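Apical membrane antigen AMA1 (Toxoplasma gondii ME49, PDB 4YIV) is an essential microneme protein with an important role in host cell invasion, as part of the moving junction complex between parasite and host cell. Local coordinates at residues Val260-Lys263 with Ala264-Trp267. Numbering follows the deposited sequence.
Sequences VESK and AQCW
S262 and Q265 meet at the N-terminus of helix 263-272, a compact example of how side chains cap a helix. With chi1 at 72°, the S262 hydroxyl is brought round to the helix side and points forward to an N-H of the first turn, S262 OG accepting from Q265 N at 3.2 Å. That is a classic serine N-cap; a weak bond from Q265 N to S262 O supplements it. Within 260-267, regular helical bonding starts with W267 N to K263 O (3.1 Å).

Q265 answers with its side chain. Running extended back along the loop, it presents both ends of its amide to E261: E261 N donates to Q265 OE1 (2.8 Å), reaching it from above the carbonyl plane, and Q265 NE2 gives a nearly straight bond to E261 OE2 (2.8 Å, 169°). The NE2 bond stays in the amide plane but meets the carboxylate from above, the two planes being turned 54° apart. Gripped at O and N alike, the amide has its flip state fixed.

Nonpolar packing is lighter: V260 CB lies 4.0 Å from Q265 CB, the side chains running antiparallel.

This turn links edge strand 256-259 to helix 263-272 in a sheet-plus-helix unit of the AMA1 ectodomain, consistent with a PAN-type fold. C266 ties the helix to strand 311-316 through its disulfide with C313, V260 and C266 pack on Y303 of strand 300-305, and W267, bonded through NE1 to G336 O, meets Y332 of strand 329-333.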
loop_
_atom_site.group_PDB
_atom_site.type_symbol
_atom_site.label_atom_id
_atom_site.label_comp_id
_atom_site.label_asym_id
_atom_site.label_seq_id
_atom_site.Cartn_x
_atom_site.Cartn_y
_atom_site.Cartn_z
ATOM N N VAL A 260 -11.854 0.920 -18.410
ATOM C CA VAL A 260 -10.424 1.190 -18.416
ATOM C C VAL A 260 -9.817 0.666 -19.704
ATOM O O VAL A 260 -10.351 -0.256 -20.311
ATOM C CB VAL A 260 -9.718 0.548 -17.194
ATOM C CG1 VAL A 260 -10.242 1.166 -15.928
ATOM C CG2 VAL A 260 -9.943 -0.977 -17.174
ATOM N N GLU A 261 -8.703 1.257 -20.114
ATOM C CA GLU A 261 -7.999 0.801 -21.297
ATOM C C GLU A 261 -7.044 -0.367 -20.996
ATOM O O GLU A 261 -6.653 -1.085 -21.899
ATOM C CB GLU A 261 -7.199 1.944 -21.905
ATOM C CG GLU A 261 -7.977 3.210 -22.195
ATOM C CD GLU A 261 -7.039 4.379 -22.430
ATOM O OE1 GLU A 261 -6.619 4.578 -23.591
ATOM O OE2 GLU A 261 -6.700 5.081 -21.451
ATOM N N SER A 262 -6.647 -0.524 -19.735
ATOM C CA SER A 262 -5.676 -1.565 -19.344
ATOM C C SER A 262 -5.936 -2.042 -17.929
ATOM O O SER A 262 -6.596 -1.358 -17.130
ATOM C CB SER A 262 -4.240 -1.055 -19.422
ATOM O OG SER A 262 -3.983 -0.140 -18.365
ATOM N N LYS A 263 -5.437 -3.222 -17.597
ATOM C CA LYS A 263 -5.599 -3.677 -16.226
ATOM C C LYS A 263 -4.771 -2.792 -15.263
ATOM O O LYS A 263 -5.118 -2.625 -14.090
ATOM C CB LYS A 263 -5.245 -5.164 -16.109
ATOM C CG LYS A 263 -3.891 -5.544 -16.581
ATOM C CD LYS A 263 -3.774 -7.083 -16.677
ATOM C CE LYS A 263 -2.300 -7.527 -16.713
ATOM N NZ LYS A 263 -2.092 -9.009 -16.582
ATOM N N ALA A 264 -3.706 -2.178 -15.743
ATOM C CA ALA A 264 -2.888 -1.370 -14.842
ATOM C C ALA A 264 -3.652 -0.111 -14.409
ATOM O O ALA A 264 -3.455 0.364 -13.290
ATOM C CB ALA A 264 -1.562 -0.999 -15.486
ATOM N N GLN A 265 -4.535 0.403 -15.270
ATOM C CA GLN A 265 -5.378 1.550 -14.900
ATOM C C GLN A 265 -6.307 1.190 -13.771
ATOM O O GLN A 265 -6.557 2.002 -12.899
ATOM C CB GLN A 265 -6.196 2.065 -16.094
ATOM C CG GLN A 265 -5.342 2.762 -17.136
ATOM C CD GLN A 265 -6.159 3.318 -18.298
ATOM O OE1 GLN A 265 -7.342 2.992 -18.462
ATOM N NE2 GLN A 265 -5.524 4.171 -19.105
ATOM N N CYS A 266 -6.777 -0.031 -13.767
ATOM C CA CYS A 266 -7.633 -0.498 -12.708
ATOM C C CYS A 266 -6.859 -0.561 -11.397
ATOM O O CYS A 266 -7.326 -0.115 -10.396
ATOM C CB CYS A 266 -8.218 -1.859 -13.037
ATOM S SG CYS A 266 -9.457 -2.465 -11.903
ATOM N N TRP A 267 -5.655 -1.108 -11.449
ATOM C CA TRP A 267 -4.804 -1.236 -10.284
ATOM C C TRP A 267 -4.558 0.145 -9.697
ATOM O O TRP A 267 -4.661 0.338 -8.481
ATOM C CB TRP A 267 -3.498 -1.945 -10.664
ATOM C CG TRP A 267 -2.431 -1.840 -9.608
ATOM C CD1 TRP A 267 -2.389 -2.512 -8.406
ATOM C CD2 TRP A 267 -1.231 -1.055 -9.661
ATOM N NE1 TRP A 267 -1.263 -2.166 -7.717
ATOM C CE2 TRP A 267 -0.529 -1.287 -8.455
ATOM C CE3 TRP A 267 -0.681 -0.189 -10.597
ATOM C CZ2 TRP A 267 0.687 -0.676 -8.168
ATOM C CZ3 TRP A 267 0.532 0.412 -10.309
ATOM C CH2 TRP A 267 1.193 0.173 -9.101
#